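Side-chain contacts in RNA-induced transcriptional silencing complex protein tas3 (Schizosaccharomyces pombe, PDB 3D1B), which acts as an adaptor in the core of the RNA-induced transcriptional silencing complex, serving RNA interference-driven heterochromatin formation, and is represented here by its C-terminal helical part: residues Lys48-Phe52 and Ser53-Gln57; Glu85-Thr88 and Pro89-Ala93. All blocks are in the same frame, centred on the assembly; numbering follows the deposited sequence.

Interaction 1. Residues Lys48-Phe52 and Ser53-Gln57; sequences KLIDF and SQVLQ
Leu56 comes obliquely against the Phe52 ring from one helical turn further on. Its branch carbon CG sits 3.5 Å from Phe52 CE2, and its two methyls fork around that corner, Leu56 CD1 beside Phe52 CD2 and CE2, Leu56 CD2 beside Phe52 CE2 and CZ. The ring is there because Phe52 CG lies anti to the backbone N (chi1 -167°), which lays it alongside the carbonyl carbon and down the helix. On another side of the turn, Ile50 CD1 is the bump: it meets Val55 CG2 at 3.8 Å, the two side chains crossing at about a right angle, over Val41 and Leu38 of helix 32-46. A third side of the same turn carries the capping box that opens helix 52-60. Asp51 OD1 receives Gln54 N at 2.9 Å, while the Asp51 N-H donates to a lone pair of Gln54 OE1 at 2.7 Å. The carboxylate and amide planes are turned 53° apart, and Gln54 OE1 also lies 3.0 Å from Ile50 CA. Lys100 of the second subunit also donates to that oxygen. Gln54 NE2 donates to Thr103 OG1 of the second subunit and to a water at 3.0 Å, which bridges to Leu49 O.

Interaction 2. Residues Glu85-Thr88 and Pro89-Ala93; sequences EKQT and PFAKA
Thr88 and Lys92 form the first turn of helix 89-105: Lys92 N bonds to Thr88 O at 2.8 Å. Although Thr88 holds the N-cap position, its side chain makes no capping bond. OG1 lies between the backbone N and the carbonyl carbon (chi1 46°), 3.8 Å from Ala91 CB, and is hydrogen-bonded to the carboxylate of Glu123. That same carboxylate takes Phe90 N and Ala91 N, so the Glu123 side chain takes up amides that an N-cap side chain might otherwise hold. Beside it, Thr88 CB is pressed tightly on Pro89 CD, 3.2 Å apart.

Lys92 runs extended from its backbone and then kinks at chi3 (-66°), which carries its ammonium back to the loop. NZ reaches Glu85 O at 3.2 Å from above the carbonyl plane. It also donates to two waters: one passes on to Glu85 OE1, the other to Glu85 O and Gln87 O.

Gln87 packs through its CB, 4.0 Å from both Ala91 CB and Lys92 CB. Its chain then bends away, and its NE2 bonds to Asn83 O on helix 74-84.

With Glu85 OE1 4.5 Å from Lys92 NZ, the opposite charges are linked through a water and not by a salt bridge. The ammonium is held by one carbonyl oxygen, Glu85 O, and two waters, whose partial negative charges would probably stabilise it without direct contact with the carboxylate.

From the N terminus, helix 32-46 ends and interaction 1 closes the short loop to helix 52-60. Interaction 2 comes later, doing the same between helix 74-84 and helix 89-105. The two lie in series along the chain, neither nesting nor crossing, with centres about 15 Å apart, yet in space their helix starts abut. Leu56 CD1 packs on Ala93 CB at 3.6 Å, and Phe52 CE2 on Phe90 CE1 at the same distance, so helix 52-60 is laid against helix 89-105. Helix 14-23 borders interaction 1 and helix 109-122 backs interaction 2. Residues 48-57 also meet the second subunit, while no other protein chain of the assembly touches residues 85-93.

Interaction 1. Residues Lys48-Phe52 and Ser53-Gln57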
loop_
_atom_site.group_PDB
_atom_site.type_symbol
_atom_site.label_atom_id
_atom_site.label_comp_id
_atom_site.label_asym_id
_atom_site.label_seq_id
_atom_site.Cartn_x
_atom_site.Cartn_y
_atom_site.Cartn_z
ATOM N N LYS A 48 10.947 4.646 5.751
ATOM C CA LYS A 48 10.177 3.498 6.203
ATOM C C LYS A 48 8.721 3.765 6.590
ATOM O O LYS A 48 8.194 3.155 7.522
ATOM C CB LYS A 48 10.917 2.829 7.364
ATOM C CG LYS A 48 12.434 2.797 7.182
ATOM C CD LYS A 48 12.996 1.393 7.003
ATOM C CE LYS A 48 13.013 0.959 5.547
ATOM N NZ LYS A 48 14.304 0.279 5.219
ATOM N N LEU A 49 8.077 4.692 5.889
ATOM C CA LEU A 49 6.669 4.969 6.138
ATOM C C LEU A 49 5.905 3.986 5.258
ATOM O O LEU A 49 4.813 3.537 5.600
ATOM C CB LEU A 49 6.295 6.394 5.727
ATOM C CG LEU A 49 6.655 7.546 6.661
ATOM C CD1 LEU A 49 6.125 8.850 6.075
ATOM C CD2 LEU A 49 6.046 7.298 8.040
ATOM N N ILE A 50 6.502 3.657 4.116
ATOM C CA ILE A 50 5.897 2.736 3.159
ATOM C C ILE A 50 6.893 1.669 2.717
ATOM O O ILE A 50 8.112 1.865 2.820
ATOM C CB ILE A 50 5.396 3.483 1.895
ATOM C CG1 ILE A 50 6.572 4.120 1.154
ATOM C CG2 ILE A 50 4.396 4.559 2.289
ATOM C CD1 ILE A 50 6.178 4.792 -0.154
ATOM N N ASP A 51 6.378 0.541 2.235
ATOM C CA ASP A 51 7.239 -0.542 1.761
ATOM C C ASP A 51 7.349 -0.501 0.238
ATOM O O ASP A 51 6.706 0.321 -0.413
ATOM C CB ASP A 51 6.721 -1.919 2.218
ATOM C CG ASP A 51 5.327 -2.233 1.708
ATOM O OD1 ASP A 51 5.018 -1.896 0.547
ATOM O OD2 ASP A 51 4.539 -2.839 2.472
ATOM N N PHE A 52 8.141 -1.399 -0.336
ATOM C CA PHE A 52 8.331 -1.382 -1.781
ATOM C C PHE A 52 7.067 -1.654 -2.586
ATOM O O PHE A 52 6.890 -1.114 -3.678
ATOM C CB PHE A 52 9.416 -2.374 -2.199
ATOM C CG PHE A 52 9.881 -2.179 -3.612
ATOM C CD1 PHE A 52 10.656 -1.075 -3.948
ATOM C CD2 PHE A 52 9.491 -3.058 -4.617
ATOM C CE1 PHE A 52 11.035 -0.842 -5.269
ATOM C CE2 PHE A 52 9.867 -2.833 -5.946
ATOM C CZ PHE A 52 10.639 -1.721 -6.268
ATOM N N SER A 53 6.190 -2.506 -2.071
ATOM C CA SER A 53 4.958 -2.792 -2.796
ATOM C C SER A 53 4.175 -1.499 -2.952
ATOM O O SER A 53 3.551 -1.255 -3.984
ATOM C CB SER A 53 4.107 -3.816 -2.042
ATOM O OG SER A 53 4.765 -5.068 -2.005
ATOM N N GLN A 54 4.216 -0.672 -1.915
ATOM C CA GLN A 54 3.516 0.600 -1.929
ATOM C C GLN A 54 4.194 1.558 -2.903
ATOM O O GLN A 54 3.524 2.320 -3.592
ATOM C CB GLN A 54 3.472 1.188 -0.517
ATOM C CG GLN A 54 2.598 0.365 0.425
ATOM C CD GLN A 54 2.661 0.832 1.861
ATOM O OE1 GLN A 54 3.705 0.746 2.512
ATOM N NE2 GLN A 54 1.537 1.325 2.368
ATOM N N VAL A 55 5.525 1.512 -2.961
ATOM C CA VAL A 55 6.252 2.369 -3.896
ATOM C C VAL A 55 5.800 2.026 -5.316
ATOM O O VAL A 55 5.501 2.914 -6.118
ATOM C CB VAL A 55 7.784 2.156 -3.793
ATOM C CG1 VAL A 55 8.485 2.865 -4.950
ATOM C CG2 VAL A 55 8.293 2.686 -2.468
ATOM N N LEU A 56 5.737 0.733 -5.619
ATOM C CA LEU A 56 5.318 0.285 -6.947
ATOM C C LEU A 56 3.917 0.756 -7.291
ATOM O O LEU A 56 3.660 1.223 -8.402
ATOM C CB LEU A 56 5.359 -1.242 -7.037
ATOM C CG LEU A 56 6.738 -1.892 -7.094
ATOM C CD1 LEU A 56 6.574 -3.405 -7.155
ATOM C CD2 LEU A 56 7.496 -1.380 -8.320
ATOM N N GLN A 57 3.001 0.641 -6.337
ATOM C CA GLN A 57 1.634 1.054 -6.603
ATOM C C GLN A 57 1.544 2.558 -6.852
ATOM O O GLN A 57 0.866 3.000 -7.779
ATOM C CB GLN A 57 0.723 0.652 -5.435
ATOM C CG GLN A 57 -0.754 0.625 -5.799
ATOM C CD GLN A 57 -1.614 0.005 -4.708
ATOM O OE1 GLN A 57 -1.158 -0.860 -3.965
ATOM N NE2 GLN A 57 -2.866 0.433 -4.622
HETATM O O HOH W 1 2.248 2.332 5.095
#

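Interaction 2. Residues Glu85-Thr88 and Pro89-Ala93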
loop_
_atom_site.group_PDB
_atom_site.type_symbol
_atom_site.label_atom_id
_atom_site.label_comp_id
_atom_site.label_asym_id
_atom_site.label_seq_id
_atom_site.Cartn_x
_atom_site.Cartn_y
_atom_site.Cartn_z
ATOM N N GLU A 85 0.427 -15.699 -9.043
ATOM C CA GLU A 85 0.661 -16.358 -7.757
ATOM C C GLU A 85 1.989 -17.113 -7.701
ATOM O O GLU A 85 2.549 -17.304 -6.623
ATOM C CB GLU A 85 -0.471 -17.348 -7.461
ATOM C CG GLU A 85 -1.812 -16.696 -7.166
ATOM C CD GLU A 85 -1.954 -16.289 -5.711
ATOM O OE1 GLU A 85 -0.929 -16.294 -4.989
ATOM O OE2 GLU A 85 -3.089 -15.958 -5.298
ATOM N N LYS A 86 2.486 -17.533 -8.861
ATOM C CA LYS A 86 3.725 -18.309 -8.932
ATOM C C LYS A 86 4.997 -17.502 -9.106
ATOM O O LYS A 86 6.096 -18.062 -9.080
ATOM C CB LYS A 86 3.633 -19.299 -10.087
ATOM C CG LYS A 86 2.432 -20.204 -9.981
ATOM C CD LYS A 86 2.401 -21.249 -11.075
ATOM C CE LYS A 86 2.104 -20.659 -12.436
ATOM N NZ LYS A 86 1.660 -21.751 -13.345
ATOM N N GLN A 87 4.856 -16.197 -9.278
ATOM C CA GLN A 87 6.016 -15.346 -9.504
ATOM C C GLN A 87 6.904 -15.102 -8.294
ATOM O O GLN A 87 6.496 -15.232 -7.154
ATOM C CB GLN A 87 5.556 -13.993 -10.046
ATOM C CG GLN A 87 4.715 -14.107 -11.305
ATOM C CD GLN A 87 5.439 -14.831 -12.419
ATOM O OE1 GLN A 87 6.518 -14.418 -12.839
ATOM N NE2 GLN A 87 4.848 -15.921 -12.906
ATOM N N THR A 88 8.148 -14.760 -8.581
ATOM C CA THR A 88 9.106 -14.419 -7.560
ATOM C C THR A 88 8.677 -13.098 -6.950
ATOM O O THR A 88 7.859 -12.407 -7.524
ATOM C CB THR A 88 10.516 -14.385 -8.164
ATOM O OG1 THR A 88 10.494 -13.660 -9.391
ATOM C CG2 THR A 88 11.004 -15.781 -8.438
ATOM N N PRO A 89 9.200 -12.752 -5.761
ATOM C CA PRO A 89 8.876 -11.525 -5.019
ATOM C C PRO A 89 8.689 -10.198 -5.751
ATOM O O PRO A 89 7.607 -9.600 -5.705
ATOM C CB PRO A 89 9.989 -11.455 -3.978
ATOM C CG PRO A 89 10.251 -12.899 -3.699
ATOM C CD PRO A 89 10.292 -13.481 -5.084
ATOM N N PHE A 90 9.750 -9.715 -6.387
ATOM C CA PHE A 90 9.689 -8.451 -7.113
ATOM C C PHE A 90 8.686 -8.529 -8.254
ATOM O O PHE A 90 7.863 -7.629 -8.433
ATOM C CB PHE A 90 11.071 -8.106 -7.674
ATOM C CG PHE A 90 11.077 -6.918 -8.597
ATOM C CD1 PHE A 90 10.992 -5.619 -8.090
ATOM C CD2 PHE A 90 11.177 -7.098 -9.972
ATOM C CE1 PHE A 90 11.013 -4.517 -8.943
ATOM C CE2 PHE A 90 11.197 -6.006 -10.835
ATOM C CZ PHE A 90 11.116 -4.708 -10.318
ATOM N N ALA A 91 8.758 -9.606 -9.028
ATOM C CA ALA A 91 7.856 -9.786 -10.158
ATOM C C ALA A 91 6.406 -9.825 -9.697
ATOM O O ALA A 91 5.536 -9.217 -10.319
ATOM C CB ALA A 91 8.205 -11.064 -10.913
ATOM N N LYS A 92 6.142 -10.540 -8.607
ATOM C CA LYS A 92 4.775 -10.638 -8.095
ATOM C C LYS A 92 4.243 -9.270 -7.679
ATOM O O LYS A 92 3.083 -8.938 -7.932
ATOM C CB LYS A 92 4.711 -11.598 -6.901
ATOM C CG LYS A 92 3.295 -11.771 -6.357
ATOM C CD LYS A 92 3.227 -12.752 -5.189
ATOM C CE LYS A 92 3.569 -14.169 -5.616
ATOM N NZ LYS A 92 3.383 -15.129 -4.476
ATOM N N ALA A 93 5.088 -8.475 -7.028
ATOM C CA ALA A 93 4.676 -7.146 -6.590
ATOM C C ALA A 93 4.421 -6.240 -7.792
ATOM O O ALA A 93 3.507 -5.414 -7.776
ATOM C CB ALA A 93 5.740 -6.537 -5.680
HETATM O O HOH W 2 0.755 -14.800 -3.612
HETATM O O HOH W 3 5.168 -17.033 -5.415
#